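Local coordinates for protein glycosyltransferase (Streptomyces halstedii, PDB 3WAD) that belongs to the GT-B glycosyltransferases, which are built from two Rossmann-like domains, and is related to the erythromycin biosynthesis protein CIII family, at residues L87-Y99 and W157-R171. Numbering follows the deposited sequence.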
loop_
_atom_site.group_PDB
_atom_site.type_symbol
_atom_site.label_atom_id
_atom_site.label_comp_id
_atom_site.label_asym_id
_atom_site.label_seq_id
_atom_site.Cartn_x
_atom_site.Cartn_y
_atom_site.Cartn_z
ATOM N N LEU B 87 -2.790 -39.187 -15.207
ATOM C CA LEU B 87 -2.835 -37.994 -16.093
ATOM C C LEU B 87 -3.177 -38.377 -17.541
ATOM O O LEU B 87 -2.446 -38.098 -18.482
ATOM C CB LEU B 87 -1.514 -37.194 -15.982
ATOM C CG LEU B 87 -1.335 -36.508 -14.615
ATOM C CD1 LEU B 87 -0.050 -35.768 -14.531
ATOM C CD2 LEU B 87 -2.569 -35.586 -14.316
ATOM N N THR B 88 -4.322 -38.984 -17.715
ATOM C CA THR B 88 -4.822 -39.333 -19.044
ATOM C C THR B 88 -5.613 -38.153 -19.622
ATOM O O THR B 88 -6.044 -37.282 -18.864
ATOM C CB THR B 88 -5.839 -40.458 -18.927
ATOM O OG1 THR B 88 -6.917 -39.980 -18.137
ATOM C CG2 THR B 88 -5.229 -41.699 -18.177
ATOM N N TRP B 89 -5.818 -38.151 -20.951
ATOM C CA TRP B 89 -6.694 -37.206 -21.626
ATOM C C TRP B 89 -8.081 -37.157 -20.916
ATOM O O TRP B 89 -8.574 -36.045 -20.617
ATOM C CB TRP B 89 -6.889 -37.580 -23.093
ATOM C CG TRP B 89 -7.673 -36.500 -23.855
ATOM C CD1 TRP B 89 -7.154 -35.366 -24.470
ATOM C CD2 TRP B 89 -9.089 -36.440 -24.028
ATOM N NE1 TRP B 89 -8.173 -34.621 -25.028
ATOM C CE2 TRP B 89 -9.371 -35.260 -24.777
ATOM C CE3 TRP B 89 -10.166 -37.281 -23.632
ATOM C CZ2 TRP B 89 -10.673 -34.897 -25.128
ATOM C CZ3 TRP B 89 -11.457 -36.912 -23.982
ATOM C CH2 TRP B 89 -11.702 -35.745 -24.732
ATOM N N GLN B 90 -8.688 -38.324 -20.592
ATOM C CA GLN B 90 -10.010 -38.311 -19.989
ATOM C C GLN B 90 -10.037 -37.632 -18.598
ATOM O O GLN B 90 -10.983 -36.887 -18.252
ATOM C CB GLN B 90 -10.575 -39.721 -19.815
ATOM C CG GLN B 90 -12.112 -39.725 -19.589
ATOM C CD GLN B 90 -12.903 -38.952 -20.711
ATOM O OE1 GLN B 90 -12.803 -39.287 -21.912
ATOM N NE2 GLN B 90 -13.648 -37.886 -20.317
ATOM N N TYR B 91 -9.039 -37.930 -17.792
ATOM C CA TYR B 91 -8.932 -37.309 -16.468
ATOM C C TYR B 91 -8.794 -35.790 -16.528
ATOM O O TYR B 91 -9.496 -35.087 -15.826
ATOM C CB TYR B 91 -7.723 -37.862 -15.726
ATOM C CG TYR B 91 -7.538 -37.251 -14.314
ATOM C CD1 TYR B 91 -8.342 -37.639 -13.242
ATOM C CD2 TYR B 91 -6.581 -36.284 -14.093
ATOM C CE1 TYR B 91 -8.163 -37.095 -11.952
ATOM C CE2 TYR B 91 -6.368 -35.730 -12.817
ATOM C CZ TYR B 91 -7.166 -36.139 -11.753
ATOM O OH TYR B 91 -6.972 -35.575 -10.520
ATOM N N ILE B 92 -7.858 -35.287 -17.340
ATOM C CA ILE B 92 -7.623 -33.835 -17.437
ATOM C C ILE B 92 -8.849 -33.099 -18.060
ATOM O O ILE B 92 -9.323 -32.036 -17.565
ATOM C CB ILE B 92 -6.326 -33.601 -18.188
ATOM C CG1 ILE B 92 -5.206 -34.150 -17.331
ATOM C CG2 ILE B 92 -6.110 -32.080 -18.478
ATOM C CD1 ILE B 92 -3.860 -34.032 -17.992
ATOM N N HIS B 93 -9.427 -33.724 -19.079
ATOM C CA HIS B 93 -10.718 -33.335 -19.596
ATOM C C HIS B 93 -11.766 -33.123 -18.497
ATOM O O HIS B 93 -12.472 -32.079 -18.458
ATOM C CB HIS B 93 -11.209 -34.390 -20.583
ATOM C CG HIS B 93 -12.586 -34.128 -21.078
ATOM N ND1 HIS B 93 -13.697 -34.387 -20.312
ATOM C CD2 HIS B 93 -13.038 -33.606 -22.244
ATOM C CE1 HIS B 93 -14.783 -34.039 -20.982
ATOM N NE2 HIS B 93 -14.411 -33.565 -22.159
ATOM N N ASP B 94 -11.901 -34.116 -17.624
ATOM C CA ASP B 94 -12.915 -34.017 -16.584
ATOM C C ASP B 94 -12.518 -33.026 -15.491
ATOM O O ASP B 94 -13.386 -32.411 -14.935
ATOM C CB ASP B 94 -13.303 -35.357 -15.971
ATOM C CG ASP B 94 -13.864 -36.360 -17.007
ATOM O OD1 ASP B 94 -14.332 -35.959 -18.116
ATOM O OD2 ASP B 94 -13.839 -37.588 -16.671
ATOM N N VAL B 95 -11.229 -32.906 -15.187
ATOM C CA VAL B 95 -10.802 -31.869 -14.287
ATOM C C VAL B 95 -11.276 -30.495 -14.893
ATOM O O VAL B 95 -11.875 -29.685 -14.193
ATOM C CB VAL B 95 -9.277 -31.893 -14.006
ATOM C CG1 VAL B 95 -8.902 -30.705 -13.276
ATOM C CG2 VAL B 95 -8.898 -33.122 -13.073
ATOM N N PHE B 96 -11.028 -30.305 -16.193
ATOM C CA PHE B 96 -11.382 -29.077 -16.862
ATOM C C PHE B 96 -12.870 -28.797 -16.872
ATOM O O PHE B 96 -13.292 -27.646 -16.637
ATOM C CB PHE B 96 -10.792 -28.981 -18.271
ATOM C CG PHE B 96 -9.328 -28.764 -18.292
ATOM C CD1 PHE B 96 -8.684 -28.242 -17.207
ATOM C CD2 PHE B 96 -8.581 -29.066 -19.437
ATOM C CE1 PHE B 96 -7.334 -28.028 -17.215
ATOM C CE2 PHE B 96 -7.206 -28.819 -19.456
ATOM C CZ PHE B 96 -6.586 -28.346 -18.360
ATOM N N ALA B 97 -13.656 -29.823 -17.141
ATOM C CA ALA B 97 -15.116 -29.705 -17.066
ATOM C C ALA B 97 -15.582 -29.276 -15.683
ATOM O O ALA B 97 -16.427 -28.391 -15.585
ATOM C CB ALA B 97 -15.801 -30.965 -17.538
ATOM N N GLN B 98 -15.020 -29.864 -14.627
ATOM C CA GLN B 98 -15.447 -29.519 -13.271
ATOM C C GLN B 98 -14.974 -28.143 -12.805
ATOM O O GLN B 98 -15.771 -27.385 -12.286
ATOM C CB GLN B 98 -14.948 -30.555 -12.264
ATOM C CG GLN B 98 -15.332 -30.248 -10.794
ATOM C CD GLN B 98 -14.607 -31.239 -9.846
ATOM O OE1 GLN B 98 -15.155 -32.279 -9.520
ATOM N NE2 GLN B 98 -13.365 -30.935 -9.472
ATOM N N TYR B 99 -13.709 -27.816 -13.016
ATOM C CA TYR B 99 -13.207 -26.572 -12.549
ATOM C C TYR B 99 -13.657 -25.380 -13.390
ATOM O O TYR B 99 -13.682 -24.256 -12.910
ATOM C CB TYR B 99 -11.711 -26.632 -12.567
ATOM C CG TYR B 99 -11.230 -27.210 -11.299
ATOM C CD1 TYR B 99 -10.864 -28.534 -11.234
ATOM C CD2 TYR B 99 -11.219 -26.431 -10.131
ATOM C CE1 TYR B 99 -10.425 -29.085 -10.044
ATOM C CE2 TYR B 99 -10.801 -26.955 -8.934
ATOM C CZ TYR B 99 -10.404 -28.283 -8.905
ATOM O OH TYR B 99 -9.997 -28.827 -7.733
ATOM N N TRP B 157 -2.461 -25.473 -13.187
ATOM C CA TRP B 157 -3.417 -25.415 -14.280
ATOM C C TRP B 157 -2.649 -25.437 -15.586
ATOM O O TRP B 157 -3.076 -26.118 -16.520
ATOM C CB TRP B 157 -4.212 -24.100 -14.181
ATOM C CG TRP B 157 -5.428 -23.931 -15.079
ATOM C CD1 TRP B 157 -5.543 -23.084 -16.161
ATOM C CD2 TRP B 157 -6.729 -24.540 -14.905
ATOM N NE1 TRP B 157 -6.827 -23.155 -16.679
ATOM C CE2 TRP B 157 -7.568 -24.038 -15.934
ATOM C CE3 TRP B 157 -7.226 -25.528 -14.047
ATOM C CZ2 TRP B 157 -8.920 -24.419 -16.068
ATOM C CZ3 TRP B 157 -8.589 -25.913 -14.155
ATOM C CH2 TRP B 157 -9.422 -25.350 -15.178
ATOM N N GLY B 158 -1.507 -24.714 -15.635
ATOM C CA GLY B 158 -0.722 -24.679 -16.899
ATOM C C GLY B 158 -0.061 -26.032 -17.175
ATOM O O GLY B 158 -0.068 -26.539 -18.325
ATOM N N ARG B 159 0.483 -26.629 -16.102
ATOM C CA ARG B 159 0.999 -28.014 -16.167
ATOM C C ARG B 159 -0.037 -29.037 -16.726
ATOM O O ARG B 159 0.240 -29.811 -17.665
ATOM C CB ARG B 159 1.487 -28.436 -14.774
ATOM C CG ARG B 159 2.027 -29.892 -14.714
ATOM C CD ARG B 159 2.352 -30.307 -13.265
ATOM N NE ARG B 159 1.161 -30.352 -12.428
ATOM C CZ ARG B 159 0.287 -31.365 -12.368
ATOM N NH1 ARG B 159 0.456 -32.477 -13.112
ATOM N NH2 ARG B 159 -0.761 -31.269 -11.529
ATOM N N MET B 160 -1.259 -29.024 -16.204
ATOM C CA MET B 160 -2.258 -29.902 -16.753
ATOM C C MET B 160 -2.618 -29.446 -18.190
ATOM O O MET B 160 -2.994 -30.265 -19.037
ATOM C CB MET B 160 -3.558 -29.859 -15.898
ATOM C CG MET B 160 -3.350 -30.228 -14.418
ATOM S SD MET B 160 -3.491 -32.008 -14.241
ATOM C CE MET B 160 -5.172 -32.075 -13.655
ATOM N N ARG B 161 -2.645 -28.131 -18.420
ATOM C CA ARG B 161 -3.111 -27.666 -19.736
ATOM C C ARG B 161 -2.121 -28.089 -20.862
ATOM O O ARG B 161 -2.531 -28.434 -21.975
ATOM C CB ARG B 161 -3.284 -26.147 -19.766
ATOM C CG ARG B 161 -3.722 -25.679 -21.152
ATOM C CD ARG B 161 -5.100 -26.198 -21.415
ATOM N NE ARG B 161 -5.761 -25.499 -22.522
ATOM C CZ ARG B 161 -6.908 -25.869 -23.082
ATOM N NH1 ARG B 161 -7.614 -26.885 -22.567
ATOM N NH2 ARG B 161 -7.423 -25.153 -24.114
ATOM N N ASP B 162 -0.847 -28.023 -20.543
ATOM C CA ASP B 162 0.192 -28.466 -21.497
ATOM C C ASP B 162 0.024 -29.929 -21.850
ATOM O O ASP B 162 0.014 -30.261 -23.061
ATOM C CB ASP B 162 1.565 -28.185 -20.969
ATOM C CG ASP B 162 1.899 -26.739 -21.043
ATOM O OD1 ASP B 162 1.178 -25.933 -21.741
ATOM O OD2 ASP B 162 2.862 -26.382 -20.357
ATOM N N HIS B 163 -0.148 -30.771 -20.829
ATOM C CA HIS B 163 -0.376 -32.195 -21.030
ATOM C C HIS B 163 -1.600 -32.359 -21.903
ATOM O O HIS B 163 -1.539 -33.104 -22.882
ATOM C CB HIS B 163 -0.678 -32.957 -19.735
ATOM C CG HIS B 163 0.516 -33.318 -18.913
ATOM N ND1 HIS B 163 1.405 -34.311 -19.267
ATOM C CD2 HIS B 163 0.926 -32.873 -17.697
ATOM C CE1 HIS B 163 2.351 -34.409 -18.351
ATOM N NE2 HIS B 163 2.076 -33.556 -17.380
ATOM N N PHE B 164 -2.708 -31.716 -21.521
ATOM C CA PHE B 164 -3.941 -31.817 -22.270
ATOM C C PHE B 164 -3.801 -31.416 -23.728
ATOM O O PHE B 164 -4.407 -32.061 -24.626
ATOM C CB PHE B 164 -5.052 -30.962 -21.660
ATOM C CG PHE B 164 -6.387 -31.184 -22.271
ATOM C CD1 PHE B 164 -7.104 -32.328 -21.974
ATOM C CD2 PHE B 164 -6.949 -30.250 -23.110
ATOM C CE1 PHE B 164 -8.385 -32.540 -22.456
ATOM C CE2 PHE B 164 -8.237 -30.450 -23.648
ATOM C CZ PHE B 164 -8.949 -31.593 -23.323
ATOM N N ASN B 165 -3.029 -30.345 -23.975
ATOM C CA ASN B 165 -2.947 -29.870 -25.362
ATOM C C ASN B 165 -2.043 -30.817 -26.192
ATOM O O ASN B 165 -2.327 -31.019 -27.350
ATOM C CB ASN B 165 -2.422 -28.423 -25.497
ATOM C CG ASN B 165 -3.369 -27.369 -24.947
ATOM O OD1 ASN B 165 -4.577 -27.540 -24.900
ATOM N ND2 ASN B 165 -2.792 -26.254 -24.506
ATOM N N ARG B 166 -0.939 -31.303 -25.608
ATOM C CA ARG B 166 -0.127 -32.388 -26.215
ATOM C C ARG B 166 -1.042 -33.606 -26.517
ATOM O O ARG B 166 -1.173 -34.030 -27.671
ATOM C CB ARG B 166 1.056 -32.781 -25.316
ATOM C CG ARG B 166 1.785 -34.068 -25.859
ATOM C CD ARG B 166 3.019 -34.556 -25.055
ATOM N NE ARG B 166 2.625 -35.322 -23.865
ATOM C CZ ARG B 166 2.497 -34.809 -22.638
ATOM N NH1 ARG B 166 2.748 -33.518 -22.395
ATOM N NH2 ARG B 166 2.120 -35.589 -21.641
ATOM N N LEU B 167 -1.730 -34.142 -25.516
ATOM C CA LEU B 167 -2.640 -35.295 -25.793
ATOM C C LEU B 167 -3.682 -35.051 -26.902
ATOM O O LEU B 167 -3.902 -35.907 -27.770
ATOM C CB LEU B 167 -3.269 -35.837 -24.538
ATOM C CG LEU B 167 -2.313 -36.109 -23.368
ATOM C CD1 LEU B 167 -3.105 -36.640 -22.187
ATOM C CD2 LEU B 167 -1.198 -37.077 -23.715
ATOM N N THR B 168 -4.280 -33.856 -26.893
ATOM C CA THR B 168 -5.358 -33.498 -27.772
ATOM C C THR B 168 -4.862 -33.534 -29.214
ATOM O O THR B 168 -5.546 -34.031 -30.081
ATOM C CB THR B 168 -5.867 -32.104 -27.427
ATOM O OG1 THR B 168 -6.393 -32.139 -26.081
ATOM C CG2 THR B 168 -6.979 -31.687 -28.339
ATOM N N GLY B 169 -3.664 -33.005 -29.444
ATOM C CA GLY B 169 -3.130 -32.836 -30.807
ATOM C C GLY B 169 -2.737 -34.154 -31.457
ATOM O O GLY B 169 -2.268 -34.190 -32.605
ATOM N N GLU B 170 -2.918 -35.254 -30.725
ATOM C CA GLU B 170 -2.631 -36.530 -31.299
ATOM C C GLU B 170 -3.824 -37.472 -31.282
ATOM O O GLU B 170 -3.675 -38.616 -31.683
ATOM C CB GLU B 170 -1.367 -37.128 -30.713
ATOM C CG GLU B 170 -1.555 -37.713 -29.361
ATOM C CD GLU B 170 -0.239 -37.722 -28.623
ATOM O OE1 GLU B 170 -0.065 -38.400 -27.549
ATOM O OE2 GLU B 170 0.631 -37.014 -29.154
ATOM N N ARG B 171 -5.008 -37.003 -30.869
ATOM C CA ARG B 171 -6.241 -37.809 -31.008
ATOM C C ARG B 171 -6.828 -37.510 -32.354
ATOM O O ARG B 171 -6.444 -36.508 -32.964
ATOM C CB ARG B 171 -7.276 -37.438 -29.962
ATOM C CG ARG B 171 -6.809 -37.714 -28.546
ATOM C CD ARG B 171 -7.684 -36.952 -27.595
ATOM N NE ARG B 171 -8.936 -37.635 -27.398
ATOM C CZ ARG B 171 -9.049 -38.713 -26.619
ATOM N NH1 ARG B 171 -7.985 -39.190 -25.941
ATOM N NH2 ARG B 171 -10.226 -39.281 -26.471
#
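Trp89 lies between Arg171 and Phe164, and following its side chain outward traces one end of this helix pair. Its CB touches Arg171 NH1 and Leu167 CD1. With CG anti to the backbone N, the indole extends toward the C-terminal end of helix 156-168. CG meets Arg171 NH1 at 3.4 Å, and CD1 is met on one face by Arg171 CD and on the other by Phe164 CE1 (3.7 Å). At the edge, Trp89 NE1 donates in the ring plane to Thr168 OG1 at 3.2 Å, though the N-H...O angle of 141° leaves the bond bent. Over the benzo half, CE3 and CZ3 lie against Arg171 NH2. Arginine suits this face because its flat guanidinium stacks on the indole as a cation-pi partner, planes 9° apart, while its NE still reaches Asp175 O. Phe164 lies nearly parallel to the other face but slid so far that the rings barely overlap.

The helices belong to the N-terminal domain of a GT-B fold, whose core is a parallel Rossmann-like sheet. The axes of residues 89-99 and 157-168 approach to 9.7 Å, at a crossing angle of -128°, with knobs-into-holes packing.

Farther along helix 89-106, Phe96 is such a knob, sitting among Trp157, Met160, Arg161 and Phe164. It turns an edge to the faces of both Trp157 and Phe164, so one flat ring makes two edge-to-face contacts, the one with Trp157 the more tilted. Arg161 NH1 lies against Phe96 CE2, while Arg161 NH2 forms salt bridges with Glu197 and Asp178. Met160 fills the reciprocal hole: its unbranched thioether, bent at both chi2 and chi3, brings SD to Leu87 CD2 (3.7 Å) and CE against both Val95 CG2 and Tyr91 CE2, each 3.9 Å away.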